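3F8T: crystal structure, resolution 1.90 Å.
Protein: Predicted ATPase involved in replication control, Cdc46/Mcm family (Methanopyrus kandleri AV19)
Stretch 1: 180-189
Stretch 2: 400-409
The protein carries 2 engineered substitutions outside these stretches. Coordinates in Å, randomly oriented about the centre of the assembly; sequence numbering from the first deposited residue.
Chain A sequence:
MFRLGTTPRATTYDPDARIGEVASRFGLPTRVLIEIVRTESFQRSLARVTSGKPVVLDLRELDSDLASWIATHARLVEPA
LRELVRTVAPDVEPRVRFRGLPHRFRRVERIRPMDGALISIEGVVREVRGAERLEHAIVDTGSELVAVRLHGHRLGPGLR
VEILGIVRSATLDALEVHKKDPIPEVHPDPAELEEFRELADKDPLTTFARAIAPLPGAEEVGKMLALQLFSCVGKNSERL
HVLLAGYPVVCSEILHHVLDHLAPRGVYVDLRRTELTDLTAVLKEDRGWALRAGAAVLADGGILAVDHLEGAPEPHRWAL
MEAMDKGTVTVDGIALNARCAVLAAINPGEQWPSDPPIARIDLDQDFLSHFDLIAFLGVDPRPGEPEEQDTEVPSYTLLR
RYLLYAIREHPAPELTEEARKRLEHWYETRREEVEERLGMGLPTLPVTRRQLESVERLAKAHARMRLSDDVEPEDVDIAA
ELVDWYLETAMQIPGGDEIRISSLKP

Stretch 1 180-189: KDPIPEVHPD
Stretch 2 400-409: RRYLLYAIRE

An extended, proline-rich segment with no regular secondary structure lies on a helix, touching residues at least 215 apart in sequence, and the one direct hydrogen bond between them is weak. Arg-408 NH2 donates to Val-186 O at 2.9 Å, but the N-H...O angle of 121° is far from linear. Two waters add to it. One donates to Pro-184 O (2.7 Å) and Leu-404 O (2.8 Å); the other accepts from His-187 N (3.3 Å) and Arg-401 NH2 (3.0 Å). Val-186 N is buried without a partner.

Residues 400-409 are helical, mean phi/psi near -65/-42; Glu-409 departs to -86/-24. Residues 183-188 are extended, phi -59 to -121, psi 92 to 150. They run across the helix axis, Val-186 CA 5.7 Å from Tyr-405 CA.

Most side-chain contact is apolar, excluding water. Ile-183 (p,t) puts CD1 3.7 Å from Leu-404 CD2 and 3.6 Å from Ile-407 CG2; both helix residues are m,t. Val-186 (t) sets CG2 3.8 Å from Leu-404 CD1. Val-186 CG1, aliphatic, lies over one face of the flat, cationic Arg-401 (m,t,p) guanidinium, 3.8 Å from Arg-401 NH2. Pro-188 CG lies 3.7 Å from Tyr-405 CE1 (chi1 t).

Arg-408 (t,t,p) turns at chi3. His-187 CE1 lies over one guanidinium face, 3.7 Å from Arg-408 NH1. His-187 NE2 donates to Glu-185 OE1 (2.9 Å). Arg-408 NH1 forms a salt bridge with Glu-409 OE2 (2.7 Å).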

# COMPACT_ATOMS: atom_id res chain seq x y z
N LYS A 180 -2.62 9.93 1.11
CA LYS A 180 -3.60 9.03 0.52
C LYS A 180 -3.54 7.68 1.24
O LYS A 180 -2.57 7.41 1.96
CB LYS A 180 -3.31 8.81 -0.98
CG LYS A 180 -3.47 10.06 -1.86
CD LYS A 180 -4.92 10.54 -1.91
CE LYS A 180 -5.08 11.79 -2.73
NZ LYS A 180 -6.50 12.25 -2.69
N ASP A 181 -4.56 6.84 1.03
CA ASP A 181 -4.55 5.45 1.50
C ASP A 181 -3.34 4.76 0.85
O ASP A 181 -2.92 5.17 -0.22
CB ASP A 181 -5.82 4.70 1.05
CG ASP A 181 -7.11 5.35 1.54
OD1 ASP A 181 -7.11 6.00 2.61
OD2 ASP A 181 -8.15 5.19 0.84
N PRO A 182 -2.78 3.71 1.50
CA PRO A 182 -1.64 3.03 0.89
C PRO A 182 -1.93 2.36 -0.46
O PRO A 182 -1.00 2.11 -1.23
CB PRO A 182 -1.26 1.97 1.93
CG PRO A 182 -1.83 2.48 3.22
CD PRO A 182 -3.12 3.14 2.81
N ILE A 183 -3.19 2.09 -0.75
CA ILE A 183 -3.54 1.46 -2.02
C ILE A 183 -4.50 2.34 -2.84
O ILE A 183 -5.26 3.12 -2.26
CB ILE A 183 -4.09 0.01 -1.83
CG1 ILE A 183 -5.39 0.00 -1.03
CG2 ILE A 183 -3.00 -0.85 -1.15
CD1 ILE A 183 -6.24 -1.27 -1.24
N PRO A 184 -4.44 2.24 -4.18
CA PRO A 184 -5.29 3.03 -5.06
C PRO A 184 -6.78 2.80 -4.81
O PRO A 184 -7.19 1.68 -4.51
CB PRO A 184 -4.92 2.54 -6.47
CG PRO A 184 -3.57 1.96 -6.32
CD PRO A 184 -3.53 1.37 -4.94
N GLU A 185 -7.56 3.87 -4.92
CA GLU A 185 -9.01 3.83 -4.84
C GLU A 185 -9.64 3.44 -6.18
O GLU A 185 -9.23 3.92 -7.24
CB GLU A 185 -9.56 5.20 -4.44
CG GLU A 185 -9.12 5.72 -3.08
CD GLU A 185 -9.66 7.11 -2.80
OE1 GLU A 185 -10.89 7.33 -2.96
OE2 GLU A 185 -8.85 8.00 -2.42
N VAL A 186 -10.65 2.58 -6.12
CA VAL A 186 -11.44 2.20 -7.27
C VAL A 186 -12.87 2.68 -7.00
O VAL A 186 -13.43 2.41 -5.95
CB VAL A 186 -11.41 0.65 -7.48
CG1 VAL A 186 -12.63 0.16 -8.23
CG2 VAL A 186 -10.14 0.23 -8.20
N HIS A 187 -13.42 3.43 -7.94
CA HIS A 187 -14.80 3.88 -7.85
C HIS A 187 -15.54 3.33 -9.07
O HIS A 187 -15.52 3.94 -10.15
CB HIS A 187 -14.88 5.42 -7.76
CG HIS A 187 -14.17 5.98 -6.57
ND1 HIS A 187 -14.63 5.83 -5.28
CD2 HIS A 187 -13.02 6.71 -6.47
CE1 HIS A 187 -13.80 6.42 -4.44
NE2 HIS A 187 -12.82 6.97 -5.14
N PRO A 188 -16.15 2.14 -8.90
CA PRO A 188 -16.79 1.43 -10.01
C PRO A 188 -18.05 2.15 -10.46
O PRO A 188 -18.75 2.75 -9.63
CB PRO A 188 -17.14 0.07 -9.40
CG PRO A 188 -17.28 0.33 -7.94
CD PRO A 188 -16.28 1.40 -7.63
N ASP A 189 -18.33 2.08 -11.76
CA ASP A 189 -19.60 2.54 -12.30
C ASP A 189 -20.66 1.46 -12.11
O ASP A 189 -20.34 0.36 -11.63
CB ASP A 189 -19.45 3.00 -13.77
CG ASP A 189 -19.15 1.86 -14.75
OD1 ASP A 189 -19.44 0.66 -14.49
OD2 ASP A 189 -18.62 2.19 -15.83
N ARG A 400 -8.32 -7.68 -9.89
CA ARG A 400 -7.52 -6.73 -9.11
C ARG A 400 -8.36 -5.55 -8.62
O ARG A 400 -8.23 -5.11 -7.47
CB ARG A 400 -6.35 -6.21 -9.94
CG ARG A 400 -5.29 -5.49 -9.11
CD ARG A 400 -4.31 -4.74 -10.00
NE ARG A 400 -4.03 -5.47 -11.24
CZ ARG A 400 -4.48 -5.15 -12.45
NH1 ARG A 400 -5.25 -4.07 -12.64
NH2 ARG A 400 -4.15 -5.90 -13.49
N ARG A 401 -9.20 -5.02 -9.51
CA ARG A 401 -10.09 -3.91 -9.12
C ARG A 401 -11.11 -4.32 -8.05
O ARG A 401 -11.39 -3.52 -7.14
CB ARG A 401 -10.78 -3.31 -10.35
CG ARG A 401 -9.85 -2.45 -11.17
CD ARG A 401 -10.53 -2.05 -12.48
NE ARG A 401 -11.61 -1.11 -12.25
CZ ARG A 401 -11.46 0.20 -12.09
NH1 ARG A 401 -10.25 0.75 -12.15
NH2 ARG A 401 -12.53 0.95 -11.90
N TYR A 402 -11.64 -5.53 -8.13
CA TYR A 402 -12.53 -6.07 -7.09
C TYR A 402 -11.81 -6.13 -5.75
O TYR A 402 -12.38 -5.76 -4.74
CB TYR A 402 -12.97 -7.48 -7.47
CG TYR A 402 -13.91 -8.19 -6.51
CD1 TYR A 402 -15.28 -8.01 -6.61
CD2 TYR A 402 -13.43 -9.11 -5.57
CE1 TYR A 402 -16.15 -8.67 -5.77
CE2 TYR A 402 -14.29 -9.79 -4.72
CZ TYR A 402 -15.66 -9.56 -4.83
OH TYR A 402 -16.54 -10.24 -4.02
N LEU A 403 -10.56 -6.60 -5.76
CA LEU A 403 -9.77 -6.69 -4.52
C LEU A 403 -9.59 -5.31 -3.91
O LEU A 403 -9.85 -5.10 -2.72
CB LEU A 403 -8.41 -7.31 -4.80
CG LEU A 403 -7.37 -7.34 -3.67
CD1 LEU A 403 -7.86 -8.12 -2.44
CD2 LEU A 403 -6.08 -7.95 -4.20
N LEU A 404 -9.16 -4.37 -4.73
CA LEU A 404 -8.95 -2.99 -4.29
C LEU A 404 -10.21 -2.42 -3.66
O LEU A 404 -10.16 -1.72 -2.61
CB LEU A 404 -8.54 -2.12 -5.49
CG LEU A 404 -7.08 -2.21 -5.96
CD1 LEU A 404 -6.91 -1.42 -7.24
CD2 LEU A 404 -6.13 -1.69 -4.89
N TYR A 405 -11.32 -2.67 -4.33
CA TYR A 405 -12.63 -2.24 -3.87
C TYR A 405 -12.95 -2.88 -2.51
O TYR A 405 -13.29 -2.18 -1.52
CB TYR A 405 -13.68 -2.60 -4.92
CG TYR A 405 -15.07 -2.13 -4.58
CD1 TYR A 405 -15.42 -0.78 -4.70
CD2 TYR A 405 -16.03 -3.03 -4.14
CE1 TYR A 405 -16.71 -0.36 -4.38
CE2 TYR A 405 -17.31 -2.61 -3.82
CZ TYR A 405 -17.64 -1.28 -3.95
OH TYR A 405 -18.90 -0.88 -3.63
N ALA A 406 -12.83 -4.20 -2.44
CA ALA A 406 -13.17 -4.97 -1.23
C ALA A 406 -12.38 -4.50 -0.00
O ALA A 406 -12.94 -4.36 1.09
CB ALA A 406 -12.93 -6.48 -1.48
N ILE A 407 -11.07 -4.25 -0.19
CA ILE A 407 -10.18 -3.81 0.90
C ILE A 407 -10.60 -2.46 1.45
O ILE A 407 -10.63 -2.26 2.67
CB ILE A 407 -8.68 -3.70 0.44
CG1 ILE A 407 -8.09 -5.08 0.12
CG2 ILE A 407 -7.78 -2.98 1.54
CD1 ILE A 407 -6.70 -4.97 -0.59
N ARG A 408 -10.90 -1.53 0.55
CA ARG A 408 -11.23 -0.16 0.95
C ARG A 408 -12.63 -0.12 1.58
O ARG A 408 -12.87 0.61 2.54
CB ARG A 408 -11.19 0.79 -0.26
CG ARG A 408 -11.44 2.28 0.13
CD ARG A 408 -11.37 3.20 -1.10
NE ARG A 408 -12.32 2.75 -2.12
CZ ARG A 408 -13.57 3.21 -2.26
NH1 ARG A 408 -14.02 4.18 -1.47
NH2 ARG A 408 -14.35 2.69 -3.20
N GLU A 409 -13.54 -0.93 1.04
CA GLU A 409 -14.93 -0.88 1.46
C GLU A 409 -15.22 -1.74 2.68
O GLU A 409 -16.19 -1.49 3.39
CB GLU A 409 -15.89 -1.27 0.33
CG GLU A 409 -15.98 -0.24 -0.81
CD GLU A 409 -16.29 1.17 -0.31
OE1 GLU A 409 -17.22 1.35 0.50
OE2 GLU A 409 -15.58 2.10 -0.73
O HOH W 1 -9.27 0.87 -3.02
O HOH W 2 -11.98 3.68 -10.85